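Local coordinates for type II restriction enzyme SfiI (PDB 2EZV), which recognises the double-stranded sequence 5'-GGCCN(5)GGCC-3' and cleaves it within the unspecified spacer, acting as a tetrameric type IIF restriction endonuclease, at residues P94-V99 against P140-Q145; Y182-P187 against D224-A229; Q19-I24 against P248-L253. All coordinates share one frame; numbering follows the deposited sequence.

Interactions 1 and 2 both reach the mixed central sheet of this PDDEXK-clan nuclease, with centres about 22 Å apart and nearest atoms about 7 Å apart, so they do not touch. Interaction 3 joins them through helix 10-41: Gln95 NE2 lies 3.1 Å from Thr20 OG1, a probable hydrogen bond linking it to interaction 1, while Val183 CG1 packs 3.5 Å from Leu21 CD2 on the side of interaction 2. The strand of interaction 1 runs on to Asp100 and Ala101, which hold calcium together with Asp79. The Leu184 side chain of interaction 2 is about 12 Å from a calcium ion. Interaction 2 comes within about 3 Å of the DNA, nearest atoms counted, interaction 3 only within about 16 Å.

Interaction 1: P94-V99 against P140-Q145; sequences PQVLLV and PHLMLQ
Val96 meets Leu142 through a methyl that its first torsion aims: chi1 of 178° sets CG1 anti to the backbone N and leaves CG2 beside that nitrogen, anti to the carbonyl carbon, where it reaches the base of the leucine. Val96 CG2 lies 3.7 Å from Leu142 CB, a carbon placed by the backbone. The first torsion of Leu142 (-180°) places only CG and the fork beyond, and the two side chains cross at about a right angle. Leu144 takes the other common torsion, with CG beside the backbone N at -55°, and this helps bring Leu144 CD1 to 4.1 Å from Pro94 CB. The proline thus offers a ring carbon to a single leucine methyl.

The two pairs step along the segments in opposite senses. Their CA atoms stay 8.7 Å apart in the Pro94-Leu144 pair and 7.2 Å apart in the Val96-Leu142 pair, and no hydrogen bond joins the segments. Both strands instead pair with strand 151-167, 93-104 in parallel and 141-145 antiparallel, in the mixed sheet of this nuclease. Val96 also packs on Ala154 of that strand, Pro94 on Trp85, and both leucines on Arg72. The CB of Gln95 points away from 140-145, and its amide hydrogen-bonds to Arg84, Thr157 and Thr20.

Compact valine and proline suit strand 93-104, where short side chains suffice; Leu142 answers with its first side-chain carbon, Leu144 with a terminal methyl. Purely apolar touching has little directionality, so the alignment of the segments probably rests on the backbone bonding around them, while the side chains probably keep water from much of the interface.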
ATOM      1  N   PRO D  94      14.257  11.679  -8.601  1.00 15.27           N
ATOM      2  CA  PRO D  94      13.645  10.506  -9.232  1.00 15.20           C
ATOM      3  C   PRO D  94      14.743   9.423  -9.126  1.00 16.69           C
ATOM      4  O   PRO D  94      15.926   9.692  -9.387  1.00 16.04           O
ATOM      5  CB  PRO D  94      13.395  10.980 -10.664  1.00 14.23           C
ATOM      6  CG  PRO D  94      14.512  11.974 -10.883  1.00 16.46           C
ATOM      7  CD  PRO D  94      14.516  12.744  -9.584  1.00 11.69           C
ATOM      8  N   GLN D  95      14.373   8.211  -8.728  1.00 15.66           N
ATOM      9  CA  GLN D  95      15.371   7.167  -8.548  1.00 14.46           C
ATOM     10  C   GLN D  95      14.913   5.760  -8.907  1.00 15.30           C
ATOM     11  O   GLN D  95      13.754   5.403  -8.721  1.00 15.38           O
ATOM     12  CB  GLN D  95      15.836   7.193  -7.087  1.00 14.71           C
ATOM     13  CG  GLN D  95      16.731   6.047  -6.633  1.00 12.72           C
ATOM     14  CD  GLN D  95      17.033   6.111  -5.130  1.00 17.13           C
ATOM     15  OE1 GLN D  95      16.123   6.047  -4.296  1.00 18.69           O
ATOM     16  NE2 GLN D  95      18.313   6.235  -4.783  1.00 16.47           N
ATOM     17  N   VAL D  96      15.843   4.966  -9.434  1.00 15.93           N
ATOM     18  CA  VAL D  96      15.577   3.572  -9.762  1.00 13.80           C
ATOM     19  C   VAL D  96      16.351   2.769  -8.718  1.00 14.67           C
ATOM     20  O   VAL D  96      17.566   2.613  -8.826  1.00 15.13           O
ATOM     21  CB  VAL D  96      16.101   3.192 -11.162  1.00 13.75           C
ATOM     22  CG1 VAL D  96      15.845   1.720 -11.417  1.00 15.24           C
ATOM     23  CG2 VAL D  96      15.417   4.020 -12.235  1.00 12.85           C
ATOM     24  N   LEU D  97      15.667   2.288  -7.686  1.00 16.60           N
ATOM     25  CA  LEU D  97      16.357   1.510  -6.655  1.00 17.22           C
ATOM     26  C   LEU D  97      16.594   0.103  -7.164  1.00 17.76           C
ATOM     27  O   LEU D  97      15.653  -0.578  -7.577  1.00 18.14           O
ATOM     28  CB  LEU D  97      15.541   1.445  -5.353  1.00 15.05           C
ATOM     29  CG  LEU D  97      16.132   0.530  -4.264  1.00 13.61           C
ATOM     30  CD1 LEU D  97      17.590   0.903  -4.012  1.00 12.46           C
ATOM     31  CD2 LEU D  97      15.337   0.656  -2.970  1.00 11.65           C
ATOM     32  N   LEU D  98      17.854  -0.322  -7.138  1.00 19.82           N
ATOM     33  CA  LEU D  98      18.247  -1.659  -7.588  1.00 20.94           C
ATOM     34  C   LEU D  98      18.974  -2.381  -6.466  1.00 21.94           C
ATOM     35  O   LEU D  98      20.000  -1.905  -5.983  1.00 21.95           O
ATOM     36  CB  LEU D  98      19.199  -1.565  -8.788  1.00 22.08           C
ATOM     37  CG  LEU D  98      18.704  -1.441 -10.232  1.00 22.41           C
ATOM     38  CD1 LEU D  98      17.347  -0.793 -10.284  1.00 24.73           C
ATOM     39  CD2 LEU D  98      19.728  -0.650 -11.041  1.00 20.29           C
ATOM     40  N   VAL D  99      18.446  -3.512  -6.024  1.00 21.35           N
ATOM     41  CA  VAL D  99      19.149  -4.247  -4.993  1.00 20.28           C
ATOM     42  C   VAL D  99      19.154  -5.713  -5.362  1.00 20.68           C
ATOM     43  O   VAL D  99      18.192  -6.249  -5.913  1.00 20.72           O
ATOM     44  CB  VAL D  99      18.559  -4.007  -3.559  1.00 19.57           C
ATOM     45  CG1 VAL D  99      17.425  -3.020  -3.615  1.00 18.78           C
ATOM     46  CG2 VAL D  99      18.152  -5.310  -2.924  1.00 17.62           C
ATOM     47  N   PRO D 140      23.243   4.206 -16.142  1.00 26.44           N
ATOM     48  CA  PRO D 140      23.421   5.288 -15.176  1.00 25.41           C
ATOM     49  C   PRO D 140      22.086   5.848 -14.698  1.00 25.56           C
ATOM     50  O   PRO D 140      21.993   6.392 -13.598  1.00 24.84           O
ATOM     51  CB  PRO D 140      24.236   6.314 -15.963  1.00 25.68           C
ATOM     52  CG  PRO D 140      23.688   6.154 -17.355  1.00 27.48           C
ATOM     53  CD  PRO D 140      23.616   4.643 -17.503  1.00 26.47           C
ATOM     54  N   HIS D 141      21.054   5.706 -15.523  1.00 25.26           N
ATOM     55  CA  HIS D 141      19.741   6.224 -15.165  1.00 26.61           C
ATOM     56  C   HIS D 141      18.671   5.817 -16.172  1.00 26.12           C
ATOM     57  O   HIS D 141      18.984   5.462 -17.300  1.00 27.03           O
ATOM     58  CB  HIS D 141      19.810   7.752 -15.077  1.00 27.17           C
ATOM     59  CG  HIS D 141      20.373   8.400 -16.307  1.00 30.33           C
ATOM     60  ND1 HIS D 141      19.695   8.439 -17.508  1.00 29.30           N
ATOM     61  CD2 HIS D 141      21.565   9.004 -16.531  1.00 30.11           C
ATOM     62  CE1 HIS D 141      20.444   9.036 -18.417  1.00 28.45           C
ATOM     63  NE2 HIS D 141      21.585   9.389 -17.851  1.00 30.58           N
ATOM     64  N   LEU D 142      17.410   5.872 -15.757  1.00 26.85           N
ATOM     65  CA  LEU D 142      16.286   5.532 -16.630  1.00 26.73           C
ATOM     66  C   LEU D 142      15.536   6.816 -16.953  1.00 27.68           C
ATOM     67  O   LEU D 142      15.078   7.513 -16.049  1.00 28.26           O
ATOM     68  CB  LEU D 142      15.335   4.558 -15.932  1.00 25.75           C
ATOM     69  CG  LEU D 142      14.102   4.088 -16.715  1.00 24.93           C
ATOM     70  CD1 LEU D 142      14.523   3.255 -17.925  1.00 25.32           C
ATOM     71  CD2 LEU D 142      13.230   3.266 -15.798  1.00 23.93           C
ATOM     72  N   MET D 143      15.404   7.131 -18.236  1.00 27.35           N
ATOM     73  CA  MET D 143      14.713   8.345 -18.632  1.00 26.46           C
ATOM     74  C   MET D 143      13.209   8.221 -18.445  1.00 25.78           C
ATOM     75  O   MET D 143      12.591   7.258 -18.897  1.00 26.35           O
ATOM     76  CB  MET D 143      15.045   8.691 -20.089  1.00 27.82           C
ATOM     77  CG  MET D 143      16.493   9.108 -20.303  1.00 27.96           C
ATOM     78  SD  MET D 143      16.917  10.601 -19.364  1.00 32.51           S
ATOM     79  CE  MET D 143      18.125  11.351 -20.440  1.00 28.45           C
ATOM     80  N   LEU D 144      12.631   9.200 -17.760  1.00 24.21           N
ATOM     81  CA  LEU D 144      11.195   9.230 -17.502  1.00 24.33           C
ATOM     82  C   LEU D 144      10.591  10.357 -18.337  1.00 24.10           C
ATOM     83  O   LEU D 144      11.223  11.391 -18.541  1.00 23.97           O
ATOM     84  CB  LEU D 144      10.926   9.494 -16.013  1.00 24.71           C
ATOM     85  CG  LEU D 144      11.578   8.568 -14.980  1.00 25.50           C
ATOM     86  CD1 LEU D 144      11.234   9.049 -13.574  1.00 25.15           C
ATOM     87  CD2 LEU D 144      11.101   7.149 -15.187  1.00 23.58           C
ATOM     88  N   GLN D 145       9.369  10.157 -18.815  1.00 23.49           N
ATOM     89  CA  GLN D 145       8.701  11.161 -19.633  1.00 24.04           C
ATOM     90  C   GLN D 145       7.858  12.110 -18.794  1.00 25.17           C
ATOM     91  O   GLN D 145       6.833  11.710 -18.239  1.00 24.75           O
ATOM     92  CB  GLN D 145       7.798  10.488 -20.669  1.00 22.61           C
ATOM     93  CG  GLN D 145       7.055  11.473 -21.560  1.00 23.07           C
ATOM     94  CD  GLN D 145       7.998  12.338 -22.365  1.00 23.19           C
ATOM     95  OE1 GLN D 145       8.827  11.823 -23.110  1.00 29.68           O
ATOM     96  NE2 GLN D 145       7.887  13.653 -22.217  1.00 23.10           N
TER

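Interaction 2: Y182-P187 against D224-A229; sequences YVLSLP and DRLKEA
Leu226 drives one of its methyls onto the branch of Leu184: Leu226 CD2 sits 4.0 Å from Leu184 CD2 and 4.1 Å from Leu184 CG, so a single methyl meets both the fork and one prong of the partner. The side chains meet at a slant. The other prong, Leu226 CD1, lies 4.4 Å from the backbone oxygen Ser185 O, a loose van der Waals approach. Leucine suits both positions, since its forked end can touch two neighbours at once in a buried place where no polar bond links the segments.

The first torsions help set the forks. Leu226 holds CG anti to its backbone N (chi1 175°), extending from the helix toward the strand. Leu184 has CG beside its own N (-65°), and its CB leaves the strand neither straight at the helix nor away from it.

This is the packing of a short helix, 223-229, against a strand of the mixed central sheet of the PDDEXK nuclease fold. Strand 176-186 is fixed antiparallel between 151-167 and 234-238, with Leu184 bonded through its backbone to Phe160 and Ser185 to Arg233. Leu184 also packs on Leu234, while its neighbours Val183 and Ser185 touch Leu21 of helix 10-41. The oxygen grazed by Leu226, Ser185 O, accepts a hydrogen bond from Arg233 NH1.

Within the helix, Glu228 N donates to Asp224 O at 3.2 Å, and Ala229 N to Arg225 O at 3.3 Å. One residue before Leu226, Arg225 makes a weak hydrogen bond from NH2 to a phosphate of the bound DNA.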
ATOM      1  N   TYR D 182      25.025  -8.776   5.285  1.00 19.49           N
ATOM      2  CA  TYR D 182      25.835  -7.633   4.907  1.00 19.14           C
ATOM      3  C   TYR D 182      25.083  -6.851   3.849  1.00 19.60           C
ATOM      4  O   TYR D 182      24.418  -7.435   2.992  1.00 18.87           O
ATOM      5  CB  TYR D 182      27.182  -8.072   4.331  1.00 19.58           C
ATOM      6  CG  TYR D 182      28.120  -8.736   5.317  1.00 20.84           C
ATOM      7  CD1 TYR D 182      27.930 -10.060   5.703  1.00 21.89           C
ATOM      8  CD2 TYR D 182      29.218  -8.048   5.837  1.00 20.44           C
ATOM      9  CE1 TYR D 182      28.816 -10.690   6.584  1.00 23.47           C
ATOM     10  CE2 TYR D 182      30.109  -8.666   6.714  1.00 21.74           C
ATOM     11  CZ  TYR D 182      29.902  -9.991   7.082  1.00 22.71           C
ATOM     12  OH  TYR D 182      30.777 -10.622   7.939  1.00 25.54           O
ATOM     13  N   VAL D 183      25.175  -5.530   3.913  1.00 18.31           N
ATOM     14  CA  VAL D 183      24.508  -4.701   2.927  1.00 17.94           C
ATOM     15  C   VAL D 183      25.566  -3.822   2.281  1.00 19.08           C
ATOM     16  O   VAL D 183      26.319  -3.142   2.978  1.00 19.10           O
ATOM     17  CB  VAL D 183      23.423  -3.825   3.569  1.00 16.87           C
ATOM     18  CG1 VAL D 183      22.473  -3.328   2.495  1.00 15.41           C
ATOM     19  CG2 VAL D 183      22.661  -4.622   4.635  1.00 14.96           C
ATOM     20  N   LEU D 184      25.634  -3.852   0.952  1.00 18.14           N
ATOM     21  CA  LEU D 184      26.622  -3.057   0.227  1.00 17.73           C
ATOM     22  C   LEU D 184      26.015  -2.011  -0.707  1.00 17.77           C
ATOM     23  O   LEU D 184      25.006  -2.254  -1.371  1.00 15.76           O
ATOM     24  CB  LEU D 184      27.543  -3.960  -0.595  1.00 16.72           C
ATOM     25  CG  LEU D 184      28.479  -4.953   0.095  1.00 18.22           C
ATOM     26  CD1 LEU D 184      27.708  -6.045   0.813  1.00 19.89           C
ATOM     27  CD2 LEU D 184      29.364  -5.564  -0.956  1.00 18.67           C
ATOM     28  N   SER D 185      26.656  -0.849  -0.747  1.00 17.86           N
ATOM     29  CA  SER D 185      26.242   0.253  -1.596  1.00 18.55           C
ATOM     30  C   SER D 185      27.367   0.466  -2.600  1.00 20.09           C
ATOM     31  O   SER D 185      28.469   0.894  -2.234  1.00 22.83           O
ATOM     32  CB  SER D 185      26.033   1.521  -0.751  1.00 19.65           C
ATOM     33  OG  SER D 185      25.715   2.648  -1.558  1.00 19.96           O
ATOM     34  N   LEU D 186      27.106   0.149  -3.863  1.00 21.37           N
ATOM     35  CA  LEU D 186      28.117   0.319  -4.890  1.00 20.32           C
ATOM     36  C   LEU D 186      27.988   1.687  -5.521  1.00 21.13           C
ATOM     37  O   LEU D 186      26.922   2.067  -6.008  1.00 21.33           O
ATOM     38  CB  LEU D 186      28.003  -0.770  -5.950  1.00 20.41           C
ATOM     39  CG  LEU D 186      28.175  -2.189  -5.398  1.00 24.39           C
ATOM     40  CD1 LEU D 186      28.228  -3.172  -6.557  1.00 23.74           C
ATOM     41  CD2 LEU D 186      29.443  -2.279  -4.555  1.00 23.91           C
ATOM     42  N   PRO D 187      29.089   2.445  -5.533  1.00 20.52           N
ATOM     43  CA  PRO D 187      29.108   3.788  -6.101  1.00 21.87           C
ATOM     44  C   PRO D 187      28.652   3.907  -7.551  1.00 22.65           C
ATOM     45  O   PRO D 187      29.003   3.094  -8.412  1.00 23.86           O
ATOM     46  CB  PRO D 187      30.555   4.239  -5.879  1.00 21.92           C
ATOM     47  CG  PRO D 187      31.319   2.949  -5.847  1.00 23.17           C
ATOM     48  CD  PRO D 187      30.425   2.055  -5.050  1.00 22.68           C
ATOM     49  N   ASP D 224      36.514  -5.849   2.680  1.00 35.53           N
ATOM     50  CA  ASP D 224      37.577  -5.073   3.307  1.00 37.33           C
ATOM     51  C   ASP D 224      38.089  -3.912   2.443  1.00 37.01           C
ATOM     52  O   ASP D 224      38.387  -2.840   2.963  1.00 38.05           O
ATOM     53  CB  ASP D 224      38.738  -5.996   3.709  1.00 40.55           C
ATOM     54  CG  ASP D 224      39.713  -6.261   2.566  1.00 45.08           C
ATOM     55  OD1 ASP D 224      39.271  -6.643   1.457  1.00 46.53           O
ATOM     56  OD2 ASP D 224      40.936  -6.090   2.785  1.00 47.45           O
ATOM     57  N   ARG D 225      38.183  -4.109   1.133  1.00 36.08           N
ATOM     58  CA  ARG D 225      38.659  -3.039   0.260  1.00 35.86           C
ATOM     59  C   ARG D 225      37.589  -1.963   0.033  1.00 34.81           C
ATOM     60  O   ARG D 225      37.910  -0.815  -0.277  1.00 34.56           O
ATOM     61  CB  ARG D 225      39.097  -3.604  -1.092  1.00 36.43           C
ATOM     62  CG  ARG D 225      40.487  -4.216  -1.087  1.00 40.10           C
ATOM     63  CD  ARG D 225      40.954  -4.534  -2.497  1.00 40.83           C
ATOM     64  NE  ARG D 225      41.044  -5.972  -2.732  1.00 40.70           N
ATOM     65  CZ  ARG D 225      40.755  -6.559  -3.888  1.00 42.62           C
ATOM     66  NH1 ARG D 225      40.358  -5.829  -4.920  1.00 43.09           N
ATOM     67  NH2 ARG D 225      40.866  -7.874  -4.009  1.00 44.68           N
ATOM     68  N   LEU D 226      36.323  -2.331   0.190  1.00 33.38           N
ATOM     69  CA  LEU D 226      35.222  -1.383   0.017  1.00 32.21           C
ATOM     70  C   LEU D 226      35.092  -0.549   1.286  1.00 31.83           C
ATOM     71  O   LEU D 226      34.927   0.667   1.226  1.00 32.26           O
ATOM     72  CB  LEU D 226      33.904  -2.123  -0.258  1.00 30.59           C
ATOM     73  CG  LEU D 226      32.618  -1.288  -0.357  1.00 30.03           C
ATOM     74  CD1 LEU D 226      32.679  -0.330  -1.551  1.00 27.56           C
ATOM     75  CD2 LEU D 226      31.435  -2.222  -0.488  1.00 28.09           C
ATOM     76  N   LYS D 227      35.182  -1.213   2.434  1.00 31.60           N
ATOM     77  CA  LYS D 227      35.080  -0.538   3.719  1.00 32.74           C
ATOM     78  C   LYS D 227      36.229   0.452   3.910  1.00 33.05           C
ATOM     79  O   LYS D 227      36.072   1.478   4.576  1.00 33.09           O
ATOM     80  CB  LYS D 227      35.101  -1.556   4.864  1.00 33.21           C
ATOM     81  CG  LYS D 227      34.812  -0.929   6.219  1.00 36.02           C
ATOM     82  CD  LYS D 227      34.962  -1.916   7.371  1.00 37.61           C
ATOM     83  CE  LYS D 227      36.422  -2.199   7.675  1.00 39.62           C
ATOM     84  NZ  LYS D 227      36.577  -3.082   8.864  1.00 39.46           N
ATOM     85  N   GLU D 228      37.389   0.136   3.340  1.00 32.10           N
ATOM     86  CA  GLU D 228      38.548   1.013   3.459  1.00 31.20           C
ATOM     87  C   GLU D 228      38.350   2.250   2.586  1.00 30.28           C
ATOM     88  O   GLU D 228      38.628   3.374   3.007  1.00 29.77           O
ATOM     89  CB  GLU D 228      39.814   0.275   3.049  1.00 30.78           C
ATOM     90  N   ALA D 229      37.859   2.039   1.369  1.00 28.46           N
ATOM     91  CA  ALA D 229      37.627   3.147   0.460  1.00 27.09           C
ATOM     92  C   ALA D 229      36.547   4.065   1.025  1.00 27.06           C
ATOM     93  O   ALA D 229      36.613   5.280   0.868  1.00 27.24           O
ATOM     94  CB  ALA D 229      37.213   2.622  -0.901  1.00 27.07           C
TER

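Interaction 3: Q19-I24 against P248-L253; sequences QTLRTI and PRWRDL
Trp250 puts its indole against Leu21 and Arg22, the join between helix 10-41 and the two-stranded antiparallel sheet of strands 249-253 and 259-263. Its first torsion (167°) places CG anti to the backbone N, and the second turns the benzene half to the helix.

The face of the ring makes a CH-pi contact. Arg22 CD stands 3.4 Å from the centroid of the Trp250 six-membered ring and only 11° off its normal. A bend at chi2 folds the arginine chain, setting CD over the face with NE beside it, while the guanidinium continues to Gln26, where Arg22 NH2 bonds to OE1, and to a cation-pi contact with Phe264. A long residue with a greasy stem and a charged end serves both needs.

Apolar packing acts at the rim. Leu21 CD1 meets the ring edge, near its plane, at 3.3 Å from both Trp250 CZ3 and Trp250 CH2, unusually short for carbons and to be read with caution. With an alanine at Trp250, the Arg22 stem would probably lose its CH-pi partner and Asp252 an N-H donor, and a gap would open beside Leu21. A second subunit also packs here: Thr23 on its Pro87, Pro248 on its Asn148.

Among the polar contacts, Asp252 OD1 forms a salt bridge with Lys18 of helix 10-41. Hydrogen bonds stay within each segment. On the helix, Gln19 O takes two donors, Thr23 N at 3.1 Å and Thr23 OG1 at 2.8 Å. On the strand, Asp252 OD1 receives Leu253 N, while Trp250 NE1 donates to Asp252 OD2 at 2.7 Å, almost straight at 173°, the oxygen lying in the indole plane but met from above the plane of its own carboxylate.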
ATOM      1  N   GLN D  19      21.845   7.741   2.251  1.00 13.83           N
ATOM      2  CA  GLN D  19      20.534   7.707   2.897  1.00 14.44           C
ATOM      3  C   GLN D  19      19.678   6.581   2.323  1.00 12.29           C
ATOM      4  O   GLN D  19      18.792   6.058   2.995  1.00 13.77           O
ATOM      5  CB  GLN D  19      19.814   9.069   2.806  1.00 14.88           C
ATOM      6  CG  GLN D  19      19.220   9.457   1.460  1.00 17.77           C
ATOM      7  CD  GLN D  19      18.454  10.780   1.532  1.00 18.13           C
ATOM      8  OE1 GLN D  19      19.022  11.815   1.857  1.00 20.56           O
ATOM      9  NE2 GLN D  19      17.164  10.741   1.224  1.00 17.57           N
ATOM     10  N   THR D  20      19.952   6.193   1.084  1.00 13.63           N
ATOM     11  CA  THR D  20      19.220   5.084   0.471  1.00 12.62           C
ATOM     12  C   THR D  20      19.632   3.830   1.247  1.00 13.74           C
ATOM     13  O   THR D  20      18.795   3.046   1.687  1.00 12.73           O
ATOM     14  CB  THR D  20      19.600   4.904  -1.003  1.00 12.60           C
ATOM     15  OG1 THR D  20      19.118   6.021  -1.757  1.00 14.83           O
ATOM     16  CG2 THR D  20      19.011   3.616  -1.568  1.00 11.58           C
ATOM     17  N   LEU D  21      20.936   3.679   1.448  1.00 14.94           N
ATOM     18  CA  LEU D  21      21.469   2.533   2.163  1.00 15.93           C
ATOM     19  C   LEU D  21      20.959   2.489   3.603  1.00 16.69           C
ATOM     20  O   LEU D  21      20.498   1.442   4.073  1.00 17.12           O
ATOM     21  CB  LEU D  21      22.995   2.581   2.135  1.00 16.31           C
ATOM     22  CG  LEU D  21      23.815   1.348   2.534  1.00 20.71           C
ATOM     23  CD1 LEU D  21      24.455   1.588   3.868  1.00 22.41           C
ATOM     24  CD2 LEU D  21      22.956   0.109   2.558  1.00 19.21           C
ATOM     25  N   ARG D  22      21.033   3.626   4.293  1.00 14.96           N
ATOM     26  CA  ARG D  22      20.586   3.708   5.681  1.00 14.39           C
ATOM     27  C   ARG D  22      19.150   3.224   5.853  1.00 12.77           C
ATOM     28  O   ARG D  22      18.854   2.459   6.769  1.00 12.80           O
ATOM     29  CB  ARG D  22      20.701   5.146   6.203  1.00 15.11           C
ATOM     30  CG  ARG D  22      20.366   5.267   7.678  1.00 15.37           C
ATOM     31  CD  ARG D  22      21.314   4.404   8.517  1.00 14.66           C
ATOM     32  NE  ARG D  22      20.960   4.378   9.935  1.00 11.32           N
ATOM     33  CZ  ARG D  22      19.920   3.718  10.437  1.00 15.63           C
ATOM     34  NH1 ARG D  22      19.120   3.024   9.634  1.00 14.88           N
ATOM     35  NH2 ARG D  22      19.683   3.740  11.747  1.00 14.28           N
ATOM     36  N   THR D  23      18.265   3.681   4.971  1.00 12.50           N
ATOM     37  CA  THR D  23      16.853   3.296   5.004  1.00 11.09           C
ATOM     38  C   THR D  23      16.718   1.777   4.896  1.00 13.00           C
ATOM     39  O   THR D  23      15.972   1.141   5.649  1.00 12.39           O
ATOM     40  CB  THR D  23      16.090   3.948   3.833  1.00 10.12           C
ATOM     41  OG1 THR D  23      16.261   5.368   3.889  1.00 13.07           O
ATOM     42  CG2 THR D  23      14.615   3.624   3.897  1.00  3.91           C
ATOM     43  N   ILE D  24      17.451   1.204   3.948  1.00 14.08           N
ATOM     44  CA  ILE D  24      17.432  -0.231   3.726  1.00 15.81           C
ATOM     45  C   ILE D  24      17.949  -1.030   4.923  1.00 17.04           C
ATOM     46  O   ILE D  24      17.451  -2.126   5.191  1.00 16.95           O
ATOM     47  CB  ILE D  24      18.230  -0.583   2.445  1.00 15.53           C
ATOM     48  CG1 ILE D  24      17.463  -0.045   1.232  1.00 12.94           C
ATOM     49  CG2 ILE D  24      18.434  -2.092   2.338  1.00 13.74           C
ATOM     50  CD1 ILE D  24      18.164  -0.213  -0.092  1.00 15.20           C
ATOM     51  N   PRO D 248      21.803  -4.127  15.929  1.00 22.18           N
ATOM     52  CA  PRO D 248      21.599  -2.880  15.188  1.00 21.81           C
ATOM     53  C   PRO D 248      22.862  -2.022  15.208  1.00 21.06           C
ATOM     54  O   PRO D 248      23.002  -1.128  16.041  1.00 21.84           O
ATOM     55  CB  PRO D 248      20.443  -2.232  15.941  1.00 21.08           C
ATOM     56  CG  PRO D 248      20.753  -2.629  17.365  1.00 21.25           C
ATOM     57  CD  PRO D 248      21.098  -4.091  17.225  1.00 21.03           C
ATOM     58  N   ARG D 249      23.782  -2.300  14.296  1.00 18.94           N
ATOM     59  CA  ARG D 249      25.022  -1.550  14.237  1.00 20.56           C
ATOM     60  C   ARG D 249      25.174  -0.848  12.893  1.00 20.21           C
ATOM     61  O   ARG D 249      25.044  -1.465  11.836  1.00 19.25           O
ATOM     62  CB  ARG D 249      26.220  -2.485  14.504  1.00 20.28           C
ATOM     63  N   TRP D 250      25.428   0.454  12.940  1.00 20.72           N
ATOM     64  CA  TRP D 250      25.602   1.226  11.717  1.00 21.53           C
ATOM     65  C   TRP D 250      27.009   1.772  11.675  1.00 22.92           C
ATOM     66  O   TRP D 250      27.473   2.386  12.634  1.00 21.74           O
ATOM     67  CB  TRP D 250      24.583   2.373  11.640  1.00 19.40           C
ATOM     68  CG  TRP D 250      24.892   3.400  10.575  1.00 17.33           C
ATOM     69  CD1 TRP D 250      25.498   4.608  10.757  1.00 16.41           C
ATOM     70  CD2 TRP D 250      24.624   3.293   9.165  1.00 17.69           C
ATOM     71  NE1 TRP D 250      25.624   5.265   9.554  1.00 17.08           N
ATOM     72  CE2 TRP D 250      25.099   4.483   8.561  1.00 16.71           C
ATOM     73  CE3 TRP D 250      24.029   2.310   8.357  1.00 15.14           C
ATOM     74  CZ2 TRP D 250      24.999   4.719   7.185  1.00 15.60           C
ATOM     75  CZ3 TRP D 250      23.929   2.542   6.989  1.00 16.21           C
ATOM     76  CH2 TRP D 250      24.413   3.742   6.416  1.00 18.53           C
ATOM     77  N   ARG D 251      27.684   1.517  10.557  1.00 25.57           N
ATOM     78  CA  ARG D 251      29.054   1.960  10.324  1.00 25.84           C
ATOM     79  C   ARG D 251      29.030   3.242   9.493  1.00 27.64           C
ATOM     80  O   ARG D 251      28.374   3.315   8.449  1.00 26.58           O
ATOM     81  CB  ARG D 251      29.839   0.864   9.589  1.00 25.69           C
ATOM     82  CG  ARG D 251      31.247   1.265   9.176  1.00 25.37           C
ATOM     83  CD  ARG D 251      31.935   0.131   8.436  1.00 25.03           C
ATOM     84  NE  ARG D 251      32.296  -0.955   9.340  1.00 25.67           N
ATOM     85  CZ  ARG D 251      31.970  -2.233   9.162  1.00 26.23           C
ATOM     86  NH1 ARG D 251      31.263  -2.611   8.100  1.00 23.01           N
ATOM     87  NH2 ARG D 251      32.359  -3.137  10.053  1.00 26.08           N
ATOM     88  N   ASP D 252      29.767   4.245   9.955  1.00 29.25           N
ATOM     89  CA  ASP D 252      29.805   5.530   9.278  1.00 32.16           C
ATOM     90  C   ASP D 252      31.205   6.117   9.399  1.00 34.31           C
ATOM     91  O   ASP D 252      32.121   5.459   9.891  1.00 35.52           O
ATOM     92  CB  ASP D 252      28.800   6.470   9.943  1.00 30.66           C
ATOM     93  CG  ASP D 252      28.114   7.382   8.957  1.00 30.34           C
ATOM     94  OD1 ASP D 252      28.789   7.854   8.016  1.00 27.74           O
ATOM     95  OD2 ASP D 252      26.901   7.632   9.137  1.00 30.02           O
ATOM     96  N   LEU D 253      31.375   7.356   8.951  1.00 35.96           N
ATOM     97  CA  LEU D 253      32.674   8.001   9.062  1.00 39.43           C
ATOM     98  C   LEU D 253      32.518   9.423   9.581  1.00 39.86           C
ATOM     99  O   LEU D 253      31.656  10.167   9.125  1.00 39.26           O
ATOM    100  CB  LEU D 253      33.402   8.004   7.710  1.00 41.89           C
ATOM    101  CG  LEU D 253      33.316   9.221   6.784  1.00 43.35           C
ATOM    102  CD1 LEU D 253      34.211   8.983   5.582  1.00 43.55           C
ATOM    103  CD2 LEU D 253      31.874   9.461   6.341  1.00 46.15           C
TER